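Local coordinates for mandelate racemase/muconate lactonizing enzyme-like protein (Rubrobacter xylanophilus DSM 9941, PDB 3CYJ) that is of unknown function but belongs to the enolase superfamily and carries a sodium ion bound in its barrel domain, at residues Arg162-Val167 against Ile217-Glu222; Ala210-Ala215 against Arg238-Val243; Glu222-Ser225 against Gly231-Leu234; Trp252-Leu257 against Asp284-Gly289; Asp259-Gly262 against Ile266-Ala269. All coordinates share one frame; numbering follows the deposited sequence.

Contact 1. Residues Arg162-Val167 against Ile217-Glu222; sequences RVKMKV and ISYLEE. With NA (sodium ion), chain E.
Lys164 and Tyr219 mark the closest backbone approach, their CA atoms 8.5 Å apart, because strands 162-166 and 219-221 run parallel but are separated by strand 190-194, which pairs with both. They belong to the TIM barrel of an enolase-superfamily protein, and the contact is made by side chains that reach past the intervening strand inside the barrel. The main link is a salt bridge: Lys164 NZ donates to Glu221 OE1 (2.6 Å), which accepts with its syn lone pair, the one on the side of the other carboxylate oxygen. The two side chains meet at about a right angle. Lys164 leaves its strand with CG anti to the backbone N, then bends at chi3 (78°), and the bend swings its ammonium group to the carboxylate. The ammonium group is gripped further by Glu317, in a second salt bridge, and by the hydroxyl of Tyr135. Lys164 CD also rests obliquely against Tyr219, 4.2 Å from CE2, while Glu221 OE1 lies at the edge of that ring and in its plane. At the far end of the ring, Tyr219 OH is hydrogen-bonded to Gln268. Glu221 thus divides its carboxylate between two tasks, one oxygen for the lysine and the other for the metal. Asp194 supplies a further ligand to the ion, and Lys166 NZ is hydrogen-bonded to that aspartate, so both lysines of strand 162-166 hold onto ligands of the metal. The sodium ion itself sits 2.6 Å from Glu221 OE2 and 2.7 Å from Glu222 OE1.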
# COMPACT_ATOMS: atom_id res chain seq x y z
N ARG A 162 -24.93 -4.54 30.54
CA ARG A 162 -23.72 -4.99 29.86
C ARG A 162 -22.77 -5.61 30.87
O ARG A 162 -22.45 -5.01 31.90
CB ARG A 162 -23.01 -3.81 29.20
CG ARG A 162 -23.78 -3.15 28.07
CD ARG A 162 -23.34 -1.66 27.80
NE ARG A 162 -23.43 -0.84 29.03
CZ ARG A 162 -24.44 -0.00 29.29
NH1 ARG A 162 -25.44 0.11 28.43
NH2 ARG A 162 -24.46 0.71 30.42
N VAL A 163 -22.32 -6.81 30.57
CA VAL A 163 -21.37 -7.47 31.45
C VAL A 163 -20.22 -8.08 30.65
O VAL A 163 -20.44 -8.60 29.51
CB VAL A 163 -22.03 -8.56 32.36
CG1 VAL A 163 -23.02 -7.95 33.37
CG2 VAL A 163 -22.63 -9.69 31.56
N LYS A 164 -19.01 -8.02 31.26
CA LYS A 164 -17.82 -8.69 30.70
C LYS A 164 -17.23 -9.82 31.56
O LYS A 164 -17.16 -9.72 32.78
CB LYS A 164 -16.72 -7.66 30.29
CG LYS A 164 -15.60 -8.18 29.36
CD LYS A 164 -14.59 -7.03 28.95
CE LYS A 164 -13.62 -6.77 30.12
NZ LYS A 164 -12.68 -5.65 29.96
N MET A 165 -16.81 -10.89 30.91
CA MET A 165 -16.17 -12.04 31.56
C MET A 165 -14.82 -12.43 30.85
O MET A 165 -14.55 -12.02 29.71
CB MET A 165 -17.13 -13.25 31.60
CG MET A 165 -17.69 -13.70 30.25
SD MET A 165 -18.63 -15.29 30.19
CE MET A 165 -17.40 -16.52 30.69
N LYS A 166 -13.98 -13.20 31.54
CA LYS A 166 -12.76 -13.73 30.97
C LYS A 166 -12.94 -15.08 30.28
O LYS A 166 -13.73 -15.92 30.70
CB LYS A 166 -11.70 -13.86 32.06
CG LYS A 166 -11.53 -12.63 32.97
CD LYS A 166 -11.19 -11.40 32.17
CE LYS A 166 -10.38 -10.44 33.01
NZ LYS A 166 -10.49 -9.09 32.44
N VAL A 167 -12.20 -15.26 29.18
CA VAL A 167 -12.15 -16.53 28.44
C VAL A 167 -10.70 -16.80 28.07
O VAL A 167 -9.84 -15.91 28.11
CB VAL A 167 -12.93 -16.47 27.05
CG1 VAL A 167 -14.40 -16.44 27.26
CG2 VAL A 167 -12.43 -15.26 26.19
N ILE A 217 -22.24 -13.36 21.76
CA ILE A 217 -21.41 -12.26 22.30
C ILE A 217 -21.31 -11.05 21.36
O ILE A 217 -21.46 -11.17 20.12
CB ILE A 217 -19.97 -12.74 22.67
CG1 ILE A 217 -19.20 -13.13 21.39
CG2 ILE A 217 -20.03 -13.89 23.77
CD1 ILE A 217 -17.68 -13.03 21.50
N SER A 218 -21.02 -9.89 21.95
CA SER A 218 -20.97 -8.66 21.18
C SER A 218 -19.63 -7.98 21.21
O SER A 218 -19.46 -6.90 20.63
CB SER A 218 -21.98 -7.66 21.79
OG SER A 218 -23.19 -8.34 22.00
N TYR A 219 -18.67 -8.58 21.90
CA TYR A 219 -17.43 -7.84 22.21
C TYR A 219 -16.35 -8.85 22.50
O TYR A 219 -16.54 -9.75 23.32
CB TYR A 219 -17.67 -7.00 23.43
CG TYR A 219 -16.63 -5.95 23.83
CD1 TYR A 219 -16.80 -4.63 23.42
CD2 TYR A 219 -15.57 -6.23 24.74
CE1 TYR A 219 -15.92 -3.63 23.80
CE2 TYR A 219 -14.69 -5.21 25.15
CZ TYR A 219 -14.88 -3.92 24.68
OH TYR A 219 -14.06 -2.85 25.01
N LEU A 220 -15.23 -8.70 21.81
CA LEU A 220 -14.09 -9.60 21.99
C LEU A 220 -12.86 -8.73 22.22
O LEU A 220 -12.35 -8.14 21.30
CB LEU A 220 -13.90 -10.54 20.77
CG LEU A 220 -12.62 -11.42 20.80
CD1 LEU A 220 -12.42 -12.11 22.19
CD2 LEU A 220 -12.55 -12.44 19.68
N GLU A 221 -12.40 -8.69 23.48
CA GLU A 221 -11.28 -7.86 23.85
C GLU A 221 -9.93 -8.63 23.88
O GLU A 221 -9.84 -9.76 24.39
CB GLU A 221 -11.56 -7.23 25.21
CG GLU A 221 -10.54 -6.17 25.52
CD GLU A 221 -10.64 -5.69 26.97
OE1 GLU A 221 -11.76 -5.79 27.57
OE2 GLU A 221 -9.60 -5.23 27.51
N GLU A 222 -8.89 -8.01 23.33
CA GLU A 222 -7.54 -8.56 23.38
C GLU A 222 -7.45 -10.02 22.96
O GLU A 222 -6.85 -10.85 23.67
CB GLU A 222 -6.95 -8.38 24.77
CG GLU A 222 -6.53 -6.91 25.01
CD GLU A 222 -6.05 -6.61 26.46
OE1 GLU A 222 -6.15 -7.50 27.35
OE2 GLU A 222 -5.60 -5.47 26.72
NA NA E . -8.16 -6.77 29.02

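Contact 2. Residues Ala210-Ala215 against Arg238-Val243; sequences AFAREA and RGPGGV
Ala212, on the last turns of helix 201-215, points its methyl group at Pro240 and Val243, which lie in the loop between helix 229-238 and strand 244-247. Everything that crosses this contact is apolar. Ala212 CB is 4.1 Å from Val243 CG2 and 4.3 Å from Pro240 CG, so the single methyl sits against one branch of the valine and the outer corner of the proline ring. Val243 holds CG1 anti to its backbone N (chi1 178°), an arrangement that directs CG2 at the helix. Beyond the pair, Val243 also packs on Ile217 and Pro240 on Ala208.

No hydrogen bond runs between the two segments; each is held by its own. The helix keeps its regular pattern, with Glu214 N bonded to Ala210 O at 2.8 Å. The loop leaves helix 229-238 at Gly239 and folds back through a type II beta turn from Pro240 to Val243, closed by Val243 N to Pro240 O at 3.2 Å. Gly242 takes the positive phi of that turn (79°), and the turn places Pro240 and Val243 so that both face the helix.

The loop also meets other chains: Gly242 makes backbone hydrogen bonds to a second subunit, and Arg238 packs against Arg238 of neighbouring subunits.

In barrel terms, this joins the end of one outer helix to the connection that leads into the strand after next. With only 74 Å² buried and no polar bond across, the contact rests on a few van der Waals touches, while the hydrogen bonds inside helix and turn fix where the groups stand.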
# COMPACT_ATOMS: atom_id res chain seq x y z
N ALA A 210 -17.31 -19.07 17.23
CA ALA A 210 -17.83 -19.99 18.21
C ALA A 210 -18.61 -19.30 19.35
O ALA A 210 -19.72 -19.69 19.69
CB ALA A 210 -16.68 -20.86 18.79
N PHE A 211 -17.99 -18.32 19.98
CA PHE A 211 -18.67 -17.56 21.03
C PHE A 211 -19.90 -16.82 20.51
O PHE A 211 -20.91 -16.81 21.20
CB PHE A 211 -17.72 -16.59 21.69
CG PHE A 211 -16.63 -17.23 22.53
CD1 PHE A 211 -16.89 -18.33 23.31
CD2 PHE A 211 -15.37 -16.66 22.58
CE1 PHE A 211 -15.88 -18.89 24.12
CE2 PHE A 211 -14.37 -17.20 23.38
CZ PHE A 211 -14.63 -18.31 24.14
N ALA A 212 -19.84 -16.22 19.31
CA ALA A 212 -21.07 -15.66 18.72
C ALA A 212 -22.24 -16.69 18.66
O ALA A 212 -23.34 -16.40 19.14
CB ALA A 212 -20.79 -15.02 17.35
N ARG A 213 -21.96 -17.90 18.16
CA ARG A 213 -22.97 -18.95 18.01
C ARG A 213 -23.43 -19.51 19.36
O ARG A 213 -24.62 -19.70 19.60
CB ARG A 213 -22.44 -20.11 17.16
CG ARG A 213 -22.10 -19.76 15.71
CD ARG A 213 -21.68 -21.02 14.87
NE ARG A 213 -20.41 -21.64 15.31
CZ ARG A 213 -19.20 -21.28 14.84
NH1 ARG A 213 -18.07 -21.88 15.29
NH2 ARG A 213 -19.12 -20.31 13.93
N GLU A 214 -22.47 -19.79 20.23
CA GLU A 214 -22.73 -20.42 21.53
C GLU A 214 -23.52 -19.51 22.45
O GLU A 214 -24.36 -19.99 23.19
CB GLU A 214 -21.42 -20.82 22.21
CG GLU A 214 -20.91 -22.11 21.73
CD GLU A 214 -19.40 -22.23 21.75
OE1 GLU A 214 -18.74 -21.53 22.57
OE2 GLU A 214 -18.89 -23.04 20.92
N ALA A 215 -23.22 -18.20 22.46
CA ALA A 215 -23.87 -17.33 23.47
C ALA A 215 -24.15 -15.95 22.97
O ALA A 215 -24.49 -15.09 23.78
CB ALA A 215 -23.06 -17.23 24.77
N ARG A 238 -12.07 -10.01 9.62
CA ARG A 238 -12.64 -11.31 9.31
C ARG A 238 -13.66 -11.78 10.34
O ARG A 238 -14.45 -12.70 10.06
CB ARG A 238 -11.50 -12.36 9.23
CG ARG A 238 -10.64 -12.38 7.97
CD ARG A 238 -11.36 -13.07 6.75
NE ARG A 238 -12.10 -14.31 7.07
CZ ARG A 238 -11.52 -15.52 7.22
NH1 ARG A 238 -10.18 -15.69 7.09
NH2 ARG A 238 -12.30 -16.57 7.51
N GLY A 239 -13.64 -11.19 11.55
CA GLY A 239 -14.55 -11.61 12.59
C GLY A 239 -16.02 -11.37 12.23
O GLY A 239 -16.31 -10.55 11.35
N PRO A 240 -16.95 -12.01 12.95
CA PRO A 240 -18.38 -11.94 12.68
C PRO A 240 -18.95 -10.52 12.87
O PRO A 240 -18.43 -9.73 13.72
CB PRO A 240 -19.00 -12.88 13.76
CG PRO A 240 -17.91 -13.49 14.48
CD PRO A 240 -16.68 -12.65 14.24
N GLY A 241 -20.00 -10.20 12.10
CA GLY A 241 -20.68 -8.94 12.25
C GLY A 241 -21.30 -8.93 13.64
O GLY A 241 -21.71 -9.98 14.16
N GLY A 242 -21.33 -7.75 14.26
CA GLY A 242 -21.87 -7.59 15.60
C GLY A 242 -20.93 -8.01 16.74
O GLY A 242 -21.30 -7.90 17.91
N VAL A 243 -19.74 -8.52 16.43
CA VAL A 243 -18.78 -8.74 17.54
C VAL A 243 -17.69 -7.67 17.43
O VAL A 243 -16.88 -7.71 16.52
CB VAL A 243 -18.17 -10.18 17.55
CG1 VAL A 243 -17.10 -10.40 18.71
CG2 VAL A 243 -19.27 -11.23 17.62

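Contact 3. Residues Glu222-Ser225 against Gly231-Leu234; sequences EPVS and GLRL. With NA (sodium ion), chain E.
Leu232, Val224 and Gly231 carry most of this contact, in which the loop 222-225 at the end of a TIM-barrel strand folds back on helix 229-238, the helix that follows it. It is a local beta-alpha packing within the barrel of an enolase-superfamily protein, buried and without hydrogen bonds across.

Leu232 contributes the largest surface. Its CA-CB bond runs alongside the loop rather than at it, but with CG anti to the carbonyl carbon (chi1 -79°) the branched end turns in. CD2 meets the CD-CG bond of Pro223, 3.8 Å from Pro223 CD and 4.0 Å from Pro223 CG, the two side chains crossing at about a right angle.

Beyond the pair, Pro223 packs on Ala204 of helix 201-215, and Leu232 touches Cys263 in the loop after helix 254-261. Ser225 OG takes a hydrogen bond from the backbone N of Glu227, just ahead of the helix. The loop begins with Glu222, a ligand of the sodium ion, whose bond from CA to CB points away from helix 229-238.

Val224 meets Leu232 nearer its backbone. Gly231 makes this possible: having no side chain, it allows Val224 CG2 to settle 4.0 Å from Gly231 C, and the CA atoms of Val224 and Gly231 are 6.6 Å apart, the closest pair here. The same CG2 methyl packs on both the side chain and the backbone of the next residue, lying 4.1 Å from Leu232 CG and 3.9 Å from Leu232 N.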
# COMPACT_ATOMS: atom_id res chain seq x y z
N GLU A 222 -8.89 -8.01 23.33
CA GLU A 222 -7.54 -8.56 23.38
C GLU A 222 -7.45 -10.02 22.96
O GLU A 222 -6.85 -10.85 23.67
CB GLU A 222 -6.95 -8.38 24.77
CG GLU A 222 -6.53 -6.91 25.01
CD GLU A 222 -6.05 -6.61 26.46
OE1 GLU A 222 -6.15 -7.50 27.35
OE2 GLU A 222 -5.60 -5.47 26.72
N PRO A 223 -7.99 -10.33 21.76
CA PRO A 223 -7.97 -11.73 21.37
C PRO A 223 -6.51 -12.20 21.20
O PRO A 223 -6.19 -13.35 21.51
CB PRO A 223 -8.70 -11.74 20.04
CG PRO A 223 -8.51 -10.30 19.46
CD PRO A 223 -8.47 -9.41 20.68
N VAL A 224 -5.65 -11.33 20.65
CA VAL A 224 -4.24 -11.63 20.51
C VAL A 224 -3.45 -10.61 21.30
O VAL A 224 -4.03 -9.62 21.77
CB VAL A 224 -3.76 -11.65 19.01
CG1 VAL A 224 -4.42 -12.78 18.26
CG2 VAL A 224 -3.97 -10.27 18.33
N SER A 225 -2.13 -10.81 21.43
CA SER A 225 -1.32 -9.73 22.03
C SER A 225 -1.61 -8.39 21.39
O SER A 225 -1.62 -8.29 20.16
CB SER A 225 0.14 -9.97 21.85
OG SER A 225 0.85 -8.75 22.16
N GLY A 231 -2.39 -9.13 13.67
CA GLY A 231 -3.40 -10.06 14.18
C GLY A 231 -4.75 -9.42 14.51
O GLY A 231 -5.81 -10.02 14.26
N LEU A 232 -4.72 -8.23 15.11
CA LEU A 232 -5.91 -7.50 15.47
C LEU A 232 -6.66 -7.09 14.22
O LEU A 232 -7.88 -7.24 14.14
CB LEU A 232 -5.55 -6.26 16.28
CG LEU A 232 -5.21 -6.43 17.76
CD1 LEU A 232 -4.78 -5.12 18.34
CD2 LEU A 232 -6.41 -6.98 18.53
N ARG A 233 -5.91 -6.62 13.23
CA ARG A 233 -6.44 -6.10 11.97
C ARG A 233 -7.10 -7.25 11.25
O ARG A 233 -8.17 -7.08 10.67
CB ARG A 233 -5.29 -5.49 11.13
CG ARG A 233 -5.68 -4.49 10.04
CD ARG A 233 -4.51 -3.51 9.71
NE ARG A 233 -3.31 -4.22 9.23
CZ ARG A 233 -2.08 -4.10 9.76
NH1 ARG A 233 -1.85 -3.28 10.79
NH2 ARG A 233 -1.06 -4.81 9.24
N LEU A 234 -6.46 -8.43 11.30
CA LEU A 234 -7.03 -9.63 10.72
C LEU A 234 -8.39 -9.95 11.35
O LEU A 234 -9.38 -10.26 10.62
CB LEU A 234 -6.10 -10.85 10.88
CG LEU A 234 -6.80 -12.22 10.63
CD1 LEU A 234 -6.77 -12.55 9.14
CD2 LEU A 234 -6.27 -13.45 11.46
NA NA E . -8.16 -6.77 29.02

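Contact 4. Residues Trp252-Leu257 against Asp284-Gly289; sequences WTLPQL and DGICRG
Gln256 OE1 is gripped by two backbone N-H groups at the start of helix 254-261, whose first turn sets Leu254 against Ile286 of helix 283-290. Trp252 N reaches that oxygen at 2.7 Å in a nearly straight bond (175° at the hydrogen), approaching close to the direction of the C=O bond. Thr253 N binds the same oxygen at 3.1 Å, from above the carbonyl plane and less linearly. In return, Thr253 OG1 accepts from Gln256 N at 2.8 Å; the reciprocal pair is a capping box with Thr253 as N-cap, and it gives Gln256 N, in the first turn, an acceptor that no preceding turn supplies.

The contact itself is apolar. Leu254 CD2 sits 3.8 Å from Ile286 CG1, their side chains meeting at a slant. With CG1 of Ile286 anti to its carbonyl carbon and CG2 anti to its backbone N (chi1 -61°), both branches reach helix 254-261. Ile286 CD1 comes 4.0 Å from Leu254 O and Ile286 CG2 4.1 Å from Leu257 O, so the isoleucine also touches two backbone carbonyl oxygens. The CA atoms of Leu257 and Ile286, 7.4 Å apart, mark the closest backbone approach.

Helix 254-261 is thus packed against helix 283-290, with strand 266-269 lying between them in the chain. Arg288 of a neighbouring subunit packs on Leu254 and Pro255, so the first turn also lies at a chain interface.

Polar bonds fix the helix start, while dispersion and burial hold the helices together; no charge or hydrogen bond spans them.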
# COMPACT_ATOMS: atom_id res chain seq x y z
N TRP A 252 1.33 3.83 25.36
CA TRP A 252 1.79 4.97 26.15
C TRP A 252 2.25 6.15 25.23
O TRP A 252 2.78 7.17 25.68
CB TRP A 252 2.83 4.49 27.23
CG TRP A 252 2.73 2.94 27.69
CD1 TRP A 252 3.13 1.84 26.96
CD2 TRP A 252 2.24 2.40 28.95
NE1 TRP A 252 2.90 0.67 27.67
CE2 TRP A 252 2.36 0.99 28.89
CE3 TRP A 252 1.69 2.96 30.11
CZ2 TRP A 252 1.98 0.14 29.94
CZ3 TRP A 252 1.29 2.10 31.15
CH2 TRP A 252 1.43 0.72 31.04
N THR A 253 2.04 6.03 23.93
CA THR A 253 2.20 7.21 23.08
C THR A 253 0.87 7.42 22.32
O THR A 253 0.07 6.49 22.17
CB THR A 253 3.39 7.14 22.06
OG1 THR A 253 3.07 6.26 20.99
CG2 THR A 253 4.76 6.74 22.68
N LEU A 254 0.65 8.63 21.82
CA LEU A 254 -0.52 8.89 21.01
C LEU A 254 -0.34 8.32 19.62
O LEU A 254 -1.31 7.91 19.00
CB LEU A 254 -0.79 10.38 20.94
CG LEU A 254 -1.68 10.83 22.08
CD1 LEU A 254 -1.59 12.35 22.18
CD2 LEU A 254 -3.13 10.38 21.80
N PRO A 255 0.92 8.27 19.12
CA PRO A 255 1.11 7.57 17.85
C PRO A 255 0.83 6.06 17.99
O PRO A 255 0.41 5.42 16.99
CB PRO A 255 2.58 7.83 17.48
CG PRO A 255 3.03 8.92 18.34
CD PRO A 255 2.13 8.99 19.56
N GLN A 256 1.06 5.51 19.19
CA GLN A 256 0.65 4.12 19.47
C GLN A 256 -0.88 3.93 19.43
O GLN A 256 -1.37 3.03 18.75
CB GLN A 256 1.20 3.63 20.81
CG GLN A 256 2.61 3.18 20.70
CD GLN A 256 3.25 3.03 22.05
OE1 GLN A 256 2.57 3.08 23.08
NE2 GLN A 256 4.58 2.85 22.05
N LEU A 257 -1.61 4.79 20.12
CA LEU A 257 -3.08 4.84 20.03
C LEU A 257 -3.54 5.05 18.59
O LEU A 257 -4.47 4.38 18.11
CB LEU A 257 -3.66 5.90 20.95
CG LEU A 257 -3.68 5.48 22.41
CD1 LEU A 257 -4.42 6.52 23.23
CD2 LEU A 257 -4.28 4.07 22.66
N ASP A 284 -10.33 11.55 22.39
CA ASP A 284 -11.40 11.96 21.44
C ASP A 284 -10.89 12.28 20.04
O ASP A 284 -11.44 11.82 19.04
CB ASP A 284 -12.08 13.22 21.96
CG ASP A 284 -13.48 12.97 22.44
OD1 ASP A 284 -14.02 11.90 22.13
OD2 ASP A 284 -14.04 13.89 23.10
N GLY A 285 -9.82 13.08 19.98
CA GLY A 285 -9.22 13.44 18.72
C GLY A 285 -8.76 12.22 17.97
O GLY A 285 -8.87 12.18 16.75
N ILE A 286 -8.25 11.21 18.67
CA ILE A 286 -7.91 9.98 17.95
C ILE A 286 -9.15 9.26 17.51
O ILE A 286 -9.28 8.83 16.37
CB ILE A 286 -6.96 9.04 18.73
CG1 ILE A 286 -5.62 9.73 19.04
CG2 ILE A 286 -6.73 7.78 17.95
CD1 ILE A 286 -4.72 9.78 17.92
N CYS A 287 -10.09 9.12 18.43
CA CYS A 287 -11.29 8.36 18.16
C CYS A 287 -12.21 9.02 17.13
O CYS A 287 -12.72 8.34 16.26
CB CYS A 287 -12.04 8.04 19.45
SG CYS A 287 -11.17 6.74 20.38
N ARG A 288 -12.47 10.32 17.27
CA ARG A 288 -13.32 11.01 16.27
C ARG A 288 -12.60 11.09 14.90
O ARG A 288 -13.24 10.95 13.85
CB ARG A 288 -13.71 12.44 16.73
CG ARG A 288 -14.36 12.60 18.11
CD ARG A 288 -15.63 11.77 18.24
NE ARG A 288 -16.66 12.13 17.27
CZ ARG A 288 -17.11 11.33 16.30
NH1 ARG A 288 -18.07 11.77 15.48
NH2 ARG A 288 -16.63 10.09 16.14
N GLY A 289 -11.28 11.31 14.92
CA GLY A 289 -10.50 11.30 13.67
C GLY A 289 -10.57 9.99 12.88
O GLY A 289 -10.54 10.00 11.66

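Contact 5. Residues Asp259-Gly262 against Ile266-Ala269; sequences DLAG and ILQA
The beta-alpha-beta unit made of strand 244-247, helix 254-261 and strand 266-269 is closed here, where the end of the helix packs on the strand it leads into, in the TIM barrel. Ala261 and Leu267 bring the backbones nearest, their CA atoms 6.3 Å apart. Leu267 points toward the helix and Leu260 toward the strand. Both leucines hold CG anti to their backbone N (chi1 -162° in Leu260 and 180° in Leu267), which stretches the two branched ends toward each other. Leu260 CD2 comes within 3.7 Å of Leu267 CD1, and that same methyl of Leu267 lies 4.1 Å from Leu260 CG. Leu267 divides its two methyls between neighbours, giving CD1 to Leu260 and CD2 to Ala261.

Successive strand residues face opposite ways: Leu267 packs outward, also against Ile286 and Cys287 of helix 283-290, whereas Gln268 turns to the barrel interior, where its NE2 makes a weak hydrogen bond to Glu221 OE2. The core is extended along the helix layer by Leu232 of helix 229-238, which packs on Leu260. On the alanine side, Ala261 CB approaches Leu267 CD2 at 4.4 Å.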
# COMPACT_ATOMS: atom_id res chain seq x y z
N ASP A 259 -1.80 4.18 15.88
CA ASP A 259 -1.60 2.91 15.17
C ASP A 259 -2.71 1.92 15.56
O ASP A 259 -3.30 1.30 14.70
CB ASP A 259 -0.23 2.30 15.48
CG ASP A 259 0.95 3.11 14.83
OD1 ASP A 259 0.74 3.85 13.82
OD2 ASP A 259 2.10 3.00 15.37
N LEU A 260 -3.02 1.80 16.84
CA LEU A 260 -4.09 0.87 17.26
C LEU A 260 -5.45 1.22 16.64
O LEU A 260 -6.15 0.33 16.22
CB LEU A 260 -4.24 0.86 18.77
CG LEU A 260 -5.00 -0.31 19.37
CD1 LEU A 260 -4.34 -1.61 18.93
CD2 LEU A 260 -5.01 -0.22 20.90
N ALA A 261 -5.79 2.53 16.57
CA ALA A 261 -7.08 2.98 16.04
C ALA A 261 -7.30 2.44 14.64
O ALA A 261 -8.42 2.18 14.25
CB ALA A 261 -7.22 4.49 16.06
N GLY A 262 -6.25 2.24 13.86
CA GLY A 262 -6.45 1.65 12.53
C GLY A 262 -6.68 0.15 12.50
O GLY A 262 -6.81 -0.41 11.41
N ILE A 266 -13.09 -0.99 18.51
CA ILE A 266 -13.26 -0.19 19.70
C ILE A 266 -11.92 0.08 20.40
O ILE A 266 -11.18 -0.84 20.70
CB ILE A 266 -14.27 -0.84 20.72
CG1 ILE A 266 -15.62 -1.14 20.07
CG2 ILE A 266 -14.49 0.09 21.93
CD1 ILE A 266 -16.67 -1.59 20.98
N LEU A 267 -11.60 1.36 20.64
CA LEU A 267 -10.34 1.73 21.23
C LEU A 267 -10.52 1.86 22.74
O LEU A 267 -11.53 2.40 23.21
CB LEU A 267 -9.84 3.02 20.63
CG LEU A 267 -8.49 3.58 21.16
CD1 LEU A 267 -7.43 2.57 20.97
CD2 LEU A 267 -8.02 4.75 20.40
N GLN A 268 -9.55 1.35 23.51
CA GLN A 268 -9.61 1.43 24.94
C GLN A 268 -8.41 2.17 25.46
O GLN A 268 -7.35 2.09 24.87
CB GLN A 268 -9.56 0.05 25.56
CG GLN A 268 -10.61 -0.88 25.06
CD GLN A 268 -10.43 -2.28 25.59
OE1 GLN A 268 -11.38 -2.97 25.79
NE2 GLN A 268 -9.19 -2.71 25.78
N ALA A 269 -8.59 2.89 26.57
CA ALA A 269 -7.45 3.35 27.33
C ALA A 269 -7.80 3.37 28.83
O ALA A 269 -8.96 3.27 29.23
CB ALA A 269 -6.91 4.70 26.80

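All five contacts lie in the TIM-barrel domain. Contacts 1 and 2, centres about 11 Å apart, alternate along the chain and touch through Ile217 and Val167 packing on Phe211. Contact 3 adjoins both: it shares Glu222 with contact 1 and is nested in the loop that contact 2 closes. Contacts 4 and 5 follow later, centres about 7 Å apart, with contact 5 nested inside contact 4 and both using helix 254-261. Contact 1 meets contact 5 through side chains of two strands of the same sheet, and contact 3 meets it through Leu232 and Leu260. Contacts 1 and 3 thus share a metal ligand, while 2, 4 and 5 pack helices and loops round the barrel strands.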